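Local coordinates for uncharacterized protein (Legionella longbeachae NSW150, PDB 4JZA), which removes phosphate from phosphoinositide lipids, probably as a phosphatidylinositol-3-phosphatase acting on lipids of the host cell, at residues D50-A55 against E131-A136; I60-F65 against Q318-H323; T774-G779 against E803-L808. One frame throughout, in Å; residues are numbered along the deposited sequence.

Contact 1 of 3, residues D50-A55 against E131-A136; sequences DSLHKA and EAEQYA
A buried, nearly perpendicular helix crossing joins helix 41-62 to helix 122-140, within the run of four helices that separates strands 31-35 and 144-150 of the central mixed sheet. The axes of 50-55 and 131-136 approach to 8.6 Å and run at 95° to each other, so the contact is a compact patch and does not extend along either helix. At its middle the backbones are brought close by an alanine: the methyl of Ala55 points at the other helix and sits against the base of Glu133, its CB 3.5 Å from both Glu133 CA and Glu133 CB. One residue before Glu133, the Ala132 methyl faces the carbonyl of Ala55, with CB 3.5 Å from Ala55 O.

From this close base the Glu133 side chain stretches along the partner helix. Its CG is anti to the backbone N (chi1 -169°) and the chain beyond is extended, which carries the carboxylate back by one turn to Ser51. The serine hydroxyl, likewise anti to its own N (chi1 -166°), donates to Glu133 OE1 over 2.6 Å, using the anti lone pair, the one away from OE2. Leu52 crosses the glutamate obliquely and brings CD2 to 4.1 Å from Glu133 OE2, an apolar neighbour to the buried charge. Arg48 and Arg341 make salt bridges to OE1 and OE2, which would favour the ionised form. Elsewhere on 50-55, Lys54 NZ forms a salt bridge with Asp50, 2.7 Å from OD2 and on that oxygen's syn side, while Asp50 OD1 pairs with Lys85 of helix 74-87. Close alanine packing beside a buried glutamate-arginine network thus sets the first of the four connecting helices against the last, between two parallel strands of an alpha/beta fold.

Contact 2 of 3, residues I60-F65 against Q318-H323; sequences IDAYPF and QFFLEH
Where helix 41-62 ends and the chain turns into a loop, its last residues interlock with the side of helix 315-325 through a set of aromatic and small groups. The bump at the centre is the Ala62 methyl, which enters a shallow hollow between His323 and Phe320. Its CB lies 3.5 Å from His323 CB and meets the edge of the Phe320 ring, 4.1 Å from CD1, while the imidazole lays one face over Ala62 CA.

Phe319 is the reciprocal knob. It projects toward the helix end and fits between Tyr63 and Pro64, with its CB 3.6 Å from Ala62 O. On one face Pro64 closes down: CD stands 3.7 Å from the Phe319 ring centroid and only 10° off the normal, a CH-pi contact over the centre of the ring face. The tyrosine comes from a different direction. With CG anti to the backbone N (chi1 -167°), it crosses Phe319 and presents a ring edge, CD1 being 3.5 Å from Phe319 CD2; the planes are inclined obliquely at 56°. At the root of the tyrosine, CB lies 4.0 Å from Phe320 CE1.

Lys188 adds a cation-pi contact to Phe319, and the Trp117 ring meets that of Tyr63 with the two planes nearly parallel. The C-terminal end of helix 41-62 is thus packed on helix 315-325 through aromatic side chains, with a proline-aromatic CH-pi contact just past the helix end.

Contact 3 of 3, residues T774-G779 against E803-L808; sequences TNSVYG and EEWTKL
Segments 774-779 and 803-808 are helical throughout and run almost antiparallel, their directions 155° apart and their axes 10.5 Å from each other at closest approach. The nearest alpha carbons, Ser776 CA and Trp805 CA, are 7.3 Å apart, so the backbones stay well separated and side chains bridge the distance. Most of the bridging converges on Ser776, the one residue of 774-779 that engages Glu804, Trp805 and Leu808 alike.

The Ser776 hydroxyl, anti to the backbone N (chi1 171°), donates to Glu804 OE1 across 2.7 Å. It meets the anti lone pair of that oxygen, and the glutamate reaches it with an extended chain. Glu804 OE2 forms a salt bridge with Arg780, one turn further along the first helix, so the carboxylate bridges residues one turn apart on its neighbour: a hydroxyl holds one oxygen and a guanidinium the other. The positive charge would help to keep Glu804 ionised.

Both segments belong to the phosphoinositide phosphatase C-terminal domain, where the neighbouring helix 676-702 presses Leu698 and Leu701 on both Val777 and Trp805, making this the meeting point of three helices.

Trp805 has CG anti to its carbonyl carbon, beside the backbone N, and this swings the indole over toward the first helix. Its NE1 gives a weak hydrogen bond to Ser776 O, 3.3 Å long with an N-H...O angle of 160°; the carbonyl oxygen lies in the indole plane, at the ring edge. Val777 takes the flat side instead, CG2 standing over one face toward the rim, 4.4 Å from Trp805 CE2. A turn beyond Glu804, the branch tip Leu808 CD1 touches Ser776 CB at 3.7 Å and covers the serine methylene with an apolar group.

How the contacts relate
Contacts 1 and 2 are neighbours, their centres 12 Å apart, and both draw on helix 41-62: contact 1 on its middle, contact 2 on its C-terminal end. They also touch directly, since Phe320 of contact 2 packs on Ala132 and Tyr135 of contact 1. Through the shared helix and these Phe320 contacts, helices 41-62, 122-140 and 315-325 form one packing unit; along the chain the segments of the two contacts alternate. Contact 3 follows both in the chain and lies in the C-terminal domain, its centre 44 Å from contact 1 and 41 Å from contact 2, without touching either. The protein thus combines a helical region beside its central sheet with a separately packed helical domain.

Contact 1 of 3, residues D50-A55 against E131-A136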
loop_
_atom_site.group_PDB
_atom_site.type_symbol
_atom_site.label_atom_id
_atom_site.label_comp_id
_atom_site.label_asym_id
_atom_site.label_seq_id
_atom_site.Cartn_x
_atom_site.Cartn_y
_atom_site.Cartn_z
ATOM N N ASP A 50 0.135 12.468 -10.310
ATOM C CA ASP A 50 1.546 12.370 -10.654
ATOM C C ASP A 50 2.158 11.146 -10.016
ATOM O O ASP A 50 2.872 10.395 -10.647
ATOM C CB ASP A 50 2.272 13.667 -10.249
ATOM C CG ASP A 50 3.796 13.644 -10.522
ATOM O OD1 ASP A 50 4.264 13.553 -11.680
ATOM O OD2 ASP A 50 4.544 13.765 -9.552
ATOM N N SER A 51 1.839 10.889 -8.776
ATOM C CA SER A 51 2.451 9.742 -8.096
ATOM C C SER A 51 2.047 8.404 -8.703
ATOM O O SER A 51 2.850 7.485 -8.732
ATOM C CB SER A 51 2.101 9.755 -6.603
ATOM O OG SER A 51 2.921 8.871 -5.887
ATOM N N LEU A 52 0.798 8.288 -9.136
ATOM C CA LEU A 52 0.307 7.048 -9.708
ATOM C C LEU A 52 0.852 6.830 -11.114
ATOM O O LEU A 52 1.072 5.679 -11.564
ATOM C CB LEU A 52 -1.234 7.013 -9.700
ATOM C CG LEU A 52 -1.867 6.928 -8.315
ATOM C CD1 LEU A 52 -3.364 6.982 -8.448
ATOM C CD2 LEU A 52 -1.478 5.673 -7.551
ATOM N N HIS A 53 1.019 7.938 -11.815
ATOM C CA HIS A 53 1.684 7.949 -13.104
ATOM C C HIS A 53 3.066 7.377 -12.849
ATOM O O HIS A 53 3.383 6.318 -13.384
ATOM C CB HIS A 53 1.686 9.388 -13.667
ATOM C CG HIS A 53 2.416 9.551 -14.934
ATOM N ND1 HIS A 53 3.742 9.896 -14.979
ATOM C CD2 HIS A 53 2.025 9.393 -16.212
ATOM C CE1 HIS A 53 4.141 9.958 -16.238
ATOM N NE2 HIS A 53 3.103 9.692 -17.009
ATOM N N LYS A 54 3.866 7.997 -11.977
ATOM C CA LYS A 54 5.159 7.374 -11.657
ATOM C C LYS A 54 5.016 5.929 -11.173
ATOM O O LYS A 54 5.882 5.124 -11.427
ATOM C CB LYS A 54 5.914 8.153 -10.596
ATOM C CG LYS A 54 6.666 9.357 -11.135
ATOM C CD LYS A 54 6.913 10.376 -10.034
ATOM C CE LYS A 54 7.429 11.661 -10.640
ATOM N NZ LYS A 54 7.016 12.827 -9.828
ATOM N N ALA A 55 3.933 5.565 -10.509
ATOM C CA ALA A 55 3.820 4.188 -10.101
ATOM C C ALA A 55 3.612 3.250 -11.274
ATOM O O ALA A 55 4.050 2.087 -11.234
ATOM C CB ALA A 55 2.711 4.003 -9.090
ATOM N N GLU A 131 0.959 -1.165 -4.911
ATOM C CA GLU A 131 2.270 -1.671 -4.365
ATOM C C GLU A 131 3.449 -1.165 -5.155
ATOM O O GLU A 131 4.485 -0.841 -4.583
ATOM C CB GLU A 131 2.278 -3.222 -4.200
ATOM C CG GLU A 131 1.309 -3.678 -3.109
ATOM C CD GLU A 131 0.970 -5.152 -3.108
ATOM O OE1 GLU A 131 1.852 -6.035 -3.123
ATOM O OE2 GLU A 131 -0.206 -5.477 -3.067
ATOM N N ALA A 132 3.303 -1.029 -6.455
ATOM C CA ALA A 132 4.343 -0.329 -7.219
ATOM C C ALA A 132 4.555 1.086 -6.714
ATOM O O ALA A 132 5.661 1.525 -6.616
ATOM C CB ALA A 132 4.033 -0.307 -8.715
ATOM N N GLU A 133 3.511 1.799 -6.355
ATOM C CA GLU A 133 3.720 3.142 -5.844
ATOM C C GLU A 133 4.541 3.137 -4.547
ATOM O O GLU A 133 5.377 3.991 -4.337
ATOM C CB GLU A 133 2.389 3.820 -5.579
ATOM C CG GLU A 133 2.546 5.307 -5.305
ATOM C CD GLU A 133 1.342 5.950 -4.630
ATOM O OE1 GLU A 133 1.301 7.182 -4.732
ATOM O OE2 GLU A 133 0.468 5.269 -4.016
ATOM N N GLN A 134 4.283 2.176 -3.673
ATOM C CA GLN A 134 4.974 2.087 -2.410
ATOM C C GLN A 134 6.459 1.880 -2.586
ATOM O O GLN A 134 7.241 2.566 -1.974
ATOM C CB GLN A 134 4.408 0.898 -1.638
ATOM C CG GLN A 134 2.956 1.027 -1.163
ATOM C CD GLN A 134 2.500 -0.255 -0.529
ATOM O OE1 GLN A 134 3.278 -1.048 -0.229
ATOM N NE2 GLN A 134 1.317 -0.418 -0.247
ATOM N N TYR A 135 6.832 0.907 -3.420
ATOM C CA TYR A 135 8.236 0.643 -3.754
ATOM C C TYR A 135 8.825 1.844 -4.523
ATOM O O TYR A 135 9.972 2.215 -4.255
ATOM C CB TYR A 135 8.433 -0.661 -4.525
ATOM C CG TYR A 135 8.414 -1.866 -3.649
ATOM C CD1 TYR A 135 7.241 -2.510 -3.372
ATOM C CD2 TYR A 135 9.578 -2.396 -3.131
ATOM C CE1 TYR A 135 7.208 -3.620 -2.558
ATOM C CE2 TYR A 135 9.563 -3.507 -2.316
ATOM C CZ TYR A 135 8.363 -4.093 -2.034
ATOM O OH TYR A 135 8.295 -5.175 -1.229
ATOM N N ALA A 136 8.076 2.497 -5.405
ATOM C CA ALA A 136 8.640 3.734 -6.010
ATOM C C ALA A 136 9.011 4.768 -4.964
ATOM O O ALA A 136 10.043 5.454 -5.098
ATOM C CB ALA A 136 7.693 4.415 -7.016
#

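Contact 2 of 3, residues I60-F65 against Q318-H323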
loop_
_atom_site.group_PDB
_atom_site.type_symbol
_atom_site.label_atom_id
_atom_site.label_comp_id
_atom_site.label_asym_id
_atom_site.label_seq_id
_atom_site.Cartn_x
_atom_site.Cartn_y
_atom_site.Cartn_z
ATOM N N ILE A 60 6.081 -0.927 -14.903
ATOM C CA ILE A 60 6.422 -1.416 -16.227
ATOM C C ILE A 60 7.917 -1.676 -16.360
ATOM O O ILE A 60 8.322 -2.612 -17.055
ATOM C CB ILE A 60 5.854 -0.520 -17.347
ATOM C CG1 ILE A 60 5.830 -1.285 -18.670
ATOM C CG2 ILE A 60 6.624 0.774 -17.473
ATOM C CD1 ILE A 60 4.838 -0.725 -19.680
ATOM N N ASP A 61 8.723 -0.871 -15.682
ATOM C CA ASP A 61 10.160 -1.075 -15.655
ATOM C C ASP A 61 10.537 -2.270 -14.734
ATOM O O ASP A 61 11.537 -2.898 -14.937
ATOM C CB ASP A 61 10.890 0.217 -15.205
ATOM C CG ASP A 61 10.762 1.382 -16.228
ATOM O OD1 ASP A 61 10.325 1.142 -17.372
ATOM O OD2 ASP A 61 11.073 2.541 -15.886
ATOM N N ALA A 62 9.743 -2.609 -13.731
ATOM C CA ALA A 62 10.165 -3.608 -12.726
ATOM C C ALA A 62 9.553 -4.966 -12.946
ATOM O O ALA A 62 10.181 -5.968 -12.664
ATOM C CB ALA A 62 9.788 -3.129 -11.347
ATOM N N TYR A 63 8.310 -5.004 -13.421
ATOM C CA TYR A 63 7.567 -6.243 -13.445
ATOM C C TYR A 63 7.364 -6.731 -14.903
ATOM O O TYR A 63 6.657 -6.096 -15.690
ATOM C CB TYR A 63 6.270 -6.097 -12.622
ATOM C CG TYR A 63 5.547 -7.392 -12.289
ATOM C CD1 TYR A 63 6.243 -8.526 -11.871
ATOM C CD2 TYR A 63 4.150 -7.487 -12.377
ATOM C CE1 TYR A 63 5.587 -9.723 -11.593
ATOM C CE2 TYR A 63 3.471 -8.697 -12.096
ATOM C CZ TYR A 63 4.203 -9.808 -11.704
ATOM O OH TYR A 63 3.611 -11.018 -11.404
ATOM N N PRO A 64 8.011 -7.873 -15.264
ATOM C CA PRO A 64 7.792 -8.451 -16.593
ATOM C C PRO A 64 6.361 -8.918 -16.845
ATOM O O PRO A 64 5.768 -9.607 -16.004
ATOM C CB PRO A 64 8.715 -9.682 -16.598
ATOM C CG PRO A 64 8.821 -10.072 -15.168
ATOM C CD PRO A 64 8.917 -8.737 -14.471
ATOM N N PHE A 65 5.835 -8.563 -18.013
ATOM C CA PHE A 65 4.596 -9.130 -18.528
ATOM C C PHE A 65 4.972 -10.041 -19.674
ATOM O O PHE A 65 5.780 -9.665 -20.511
ATOM C CB PHE A 65 3.645 -8.039 -19.000
ATOM C CG PHE A 65 4.215 -7.127 -20.046
ATOM C CD1 PHE A 65 5.098 -6.113 -19.706
ATOM C CD2 PHE A 65 3.815 -7.239 -21.351
ATOM C CE1 PHE A 65 5.599 -5.253 -20.669
ATOM C CE2 PHE A 65 4.296 -6.374 -22.315
ATOM C CZ PHE A 65 5.194 -5.383 -21.977
ATOM N N GLN A 318 8.673 -9.138 -5.083
ATOM C CA GLN A 318 10.088 -9.527 -5.207
ATOM C C GLN A 318 10.721 -8.805 -6.382
ATOM O O GLN A 318 11.824 -8.262 -6.245
ATOM C CB GLN A 318 10.255 -11.025 -5.288
ATOM C CG GLN A 318 9.579 -11.747 -4.127
ATOM C CD GLN A 318 9.895 -13.236 -4.032
ATOM O OE1 GLN A 318 9.573 -14.043 -4.897
ATOM N NE2 GLN A 318 10.508 -13.596 -2.962
ATOM N N PHE A 319 9.993 -8.713 -7.487
ATOM C CA PHE A 319 10.477 -7.946 -8.622
ATOM C C PHE A 319 10.558 -6.486 -8.268
ATOM O O PHE A 319 11.476 -5.822 -8.700
ATOM C CB PHE A 319 9.601 -8.098 -9.862
ATOM C CG PHE A 319 9.859 -9.351 -10.658
ATOM C CD1 PHE A 319 10.996 -9.472 -11.443
ATOM C CD2 PHE A 319 8.936 -10.379 -10.670
ATOM C CE1 PHE A 319 11.219 -10.590 -12.216
ATOM C CE2 PHE A 319 9.150 -11.510 -11.439
ATOM C CZ PHE A 319 10.289 -11.608 -12.226
ATOM N N PHE A 320 9.618 -5.979 -7.479
ATOM C CA PHE A 320 9.675 -4.577 -7.064
ATOM C C PHE A 320 10.901 -4.387 -6.178
ATOM O O PHE A 320 11.671 -3.424 -6.350
ATOM C CB PHE A 320 8.426 -4.150 -6.285
ATOM C CG PHE A 320 7.138 -4.135 -7.082
ATOM C CD1 PHE A 320 7.122 -4.184 -8.440
ATOM C CD2 PHE A 320 5.930 -4.034 -6.421
ATOM C CE1 PHE A 320 5.922 -4.158 -9.122
ATOM C CE2 PHE A 320 4.735 -4.003 -7.080
ATOM C CZ PHE A 320 4.721 -4.072 -8.436
ATOM N N LEU A 321 11.109 -5.296 -5.233
ATOM C CA LEU A 321 12.276 -5.158 -4.358
ATOM C C LEU A 321 13.547 -5.152 -5.189
ATOM O O LEU A 321 14.405 -4.280 -5.026
ATOM C CB LEU A 321 12.327 -6.283 -3.307
ATOM C CG LEU A 321 13.433 -6.253 -2.255
ATOM C CD1 LEU A 321 13.424 -4.943 -1.518
ATOM C CD2 LEU A 321 13.207 -7.410 -1.268
ATOM N N GLU A 322 13.629 -6.153 -6.072
ATOM C CA GLU A 322 14.728 -6.304 -6.995
ATOM C C GLU A 322 14.997 -4.994 -7.735
ATOM O O GLU A 322 16.130 -4.568 -7.850
ATOM C CB GLU A 322 14.443 -7.435 -7.992
ATOM C CG GLU A 322 15.339 -7.466 -9.238
ATOM C CD GLU A 322 14.963 -8.561 -10.235
ATOM O OE1 GLU A 322 15.540 -8.610 -11.336
ATOM O OE2 GLU A 322 14.083 -9.389 -9.932
ATOM N N HIS A 323 13.969 -4.332 -8.209
ATOM C CA HIS A 323 14.201 -3.188 -9.057
ATOM C C HIS A 323 14.800 -2.000 -8.310
ATOM O O HIS A 323 15.551 -1.225 -8.881
ATOM C CB HIS A 323 12.908 -2.765 -9.696
ATOM C CG HIS A 323 13.072 -1.676 -10.706
ATOM N ND1 HIS A 323 13.620 -1.893 -11.955
ATOM C CD2 HIS A 323 12.736 -0.362 -10.667
ATOM C CE1 HIS A 323 13.614 -0.761 -12.642
ATOM N NE2 HIS A 323 13.071 0.180 -11.888
#

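Contact 3 of 3, residues T774-G779 against E803-L808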
loop_
_atom_site.group_PDB
_atom_site.type_symbol
_atom_site.label_atom_id
_atom_site.label_comp_id
_atom_site.label_asym_id
_atom_site.label_seq_id
_atom_site.Cartn_x
_atom_site.Cartn_y
_atom_site.Cartn_z
ATOM N N THR A 774 -13.955 -12.305 -47.200
ATOM C CA THR A 774 -14.386 -12.187 -45.797
ATOM C C THR A 774 -13.331 -12.717 -44.838
ATOM O O THR A 774 -12.971 -12.034 -43.861
ATOM C CB THR A 774 -15.700 -12.937 -45.551
ATOM O OG1 THR A 774 -16.750 -12.346 -46.341
ATOM C CG2 THR A 774 -16.077 -12.870 -44.091
ATOM N N ASN A 775 -12.773 -13.880 -45.126
ATOM C CA ASN A 775 -11.641 -14.369 -44.288
ATOM C C ASN A 775 -10.390 -13.527 -44.324
ATOM O O ASN A 775 -9.646 -13.502 -43.343
ATOM C CB ASN A 775 -11.186 -15.767 -44.669
ATOM C CG ASN A 775 -12.127 -16.844 -44.214
ATOM O OD1 ASN A 775 -12.973 -16.680 -43.316
ATOM N ND2 ASN A 775 -12.047 -17.928 -44.895
ATOM N N SER A 776 -10.102 -12.882 -45.446
ATOM C CA SER A 776 -8.937 -12.025 -45.490
ATOM C C SER A 776 -9.210 -10.745 -44.701
ATOM O O SER A 776 -8.351 -10.287 -43.929
ATOM C CB SER A 776 -8.552 -11.720 -46.918
ATOM O OG SER A 776 -7.579 -10.745 -46.947
ATOM N N VAL A 777 -10.412 -10.174 -44.823
ATOM C CA VAL A 777 -10.701 -8.970 -44.051
ATOM C C VAL A 777 -10.664 -9.238 -42.518
ATOM O O VAL A 777 -9.945 -8.583 -41.777
ATOM C CB VAL A 777 -12.027 -8.356 -44.502
ATOM C CG1 VAL A 777 -12.506 -7.280 -43.542
ATOM C CG2 VAL A 777 -11.837 -7.733 -45.879
ATOM N N TYR A 778 -11.440 -10.210 -42.068
ATOM C CA TYR A 778 -11.517 -10.554 -40.656
ATOM C C TYR A 778 -10.209 -11.100 -40.125
ATOM O O TYR A 778 -9.709 -10.687 -39.055
ATOM C CB TYR A 778 -12.605 -11.611 -40.408
ATOM C CG TYR A 778 -14.051 -11.164 -40.569
ATOM C CD1 TYR A 778 -14.389 -9.854 -40.901
ATOM C CD2 TYR A 778 -15.101 -12.077 -40.379
ATOM C CE1 TYR A 778 -15.710 -9.476 -41.041
ATOM C CE2 TYR A 778 -16.423 -11.697 -40.492
ATOM C CZ TYR A 778 -16.729 -10.403 -40.837
ATOM O OH TYR A 778 -18.046 -10.018 -40.957
ATOM N N GLY A 779 -9.646 -12.046 -40.861
ATOM C CA GLY A 779 -8.397 -12.699 -40.435
ATOM C C GLY A 779 -7.205 -11.775 -40.281
ATOM O O GLY A 779 -6.463 -11.839 -39.334
ATOM N N GLU A 803 -1.171 -6.042 -49.573
ATOM C CA GLU A 803 -0.911 -6.766 -50.807
ATOM C C GLU A 803 -2.020 -7.728 -51.072
ATOM O O GLU A 803 -2.547 -7.801 -52.203
ATOM C CB GLU A 803 0.452 -7.468 -50.819
ATOM C CG GLU A 803 1.427 -6.802 -51.787
ATOM C CD GLU A 803 2.904 -7.106 -51.485
ATOM O OE1 GLU A 803 3.193 -7.899 -50.548
ATOM O OE2 GLU A 803 3.785 -6.565 -52.214
ATOM N N GLU A 804 -2.408 -8.446 -50.020
ATOM C CA GLU A 804 -3.416 -9.442 -50.162
ATOM C C GLU A 804 -4.747 -8.795 -50.524
ATOM O O GLU A 804 -5.428 -9.247 -51.448
ATOM C CB GLU A 804 -3.525 -10.245 -48.907
ATOM C CG GLU A 804 -4.739 -11.146 -48.854
ATOM C CD GLU A 804 -4.592 -12.169 -47.757
ATOM O OE1 GLU A 804 -5.360 -12.185 -46.730
ATOM O OE2 GLU A 804 -3.635 -12.958 -47.910
ATOM N N TRP A 805 -5.116 -7.712 -49.853
ATOM C CA TRP A 805 -6.395 -7.080 -50.189
ATOM C C TRP A 805 -6.353 -6.444 -51.554
ATOM O O TRP A 805 -7.337 -6.481 -52.263
ATOM C CB TRP A 805 -6.811 -6.033 -49.160
ATOM C CG TRP A 805 -7.131 -6.598 -47.800
ATOM C CD1 TRP A 805 -7.384 -7.887 -47.482
ATOM C CD2 TRP A 805 -7.230 -5.860 -46.593
ATOM N NE1 TRP A 805 -7.621 -8.007 -46.139
ATOM C CE2 TRP A 805 -7.537 -6.765 -45.572
ATOM C CE3 TRP A 805 -7.106 -4.518 -46.282
ATOM C CZ2 TRP A 805 -7.711 -6.369 -44.263
ATOM C CZ3 TRP A 805 -7.295 -4.137 -44.985
ATOM C CH2 TRP A 805 -7.595 -5.065 -43.991
ATOM N N THR A 806 -5.221 -5.865 -51.927
ATOM C CA THR A 806 -5.133 -5.226 -53.221
ATOM C C THR A 806 -5.326 -6.264 -54.323
ATOM O O THR A 806 -6.017 -6.004 -55.276
ATOM C CB THR A 806 -3.829 -4.438 -53.351
ATOM O OG1 THR A 806 -3.842 -3.344 -52.410
ATOM C CG2 THR A 806 -3.705 -3.879 -54.707
ATOM N N LYS A 807 -4.749 -7.445 -54.166
ATOM C CA LYS A 807 -4.928 -8.508 -55.144
ATOM C C LYS A 807 -6.391 -8.951 -55.304
ATOM O O LYS A 807 -6.941 -8.987 -56.423
ATOM C CB LYS A 807 -4.119 -9.707 -54.742
ATOM C CG LYS A 807 -3.159 -10.144 -55.816
ATOM C CD LYS A 807 -1.717 -10.024 -55.288
ATOM C CE LYS A 807 -0.673 -10.527 -56.287
ATOM N NZ LYS A 807 0.301 -11.448 -55.628
ATOM N N LEU A 808 -7.032 -9.277 -54.187
ATOM C CA LEU A 808 -8.469 -9.545 -54.189
ATOM C C LEU A 808 -9.258 -8.462 -54.890
ATOM O O LEU A 808 -10.130 -8.778 -55.644
ATOM C CB LEU A 808 -8.996 -9.727 -52.778
ATOM C CG LEU A 808 -8.463 -11.004 -52.101
ATOM C CD1 LEU A 808 -8.672 -10.971 -50.583
ATOM C CD2 LEU A 808 -9.072 -12.253 -52.709
#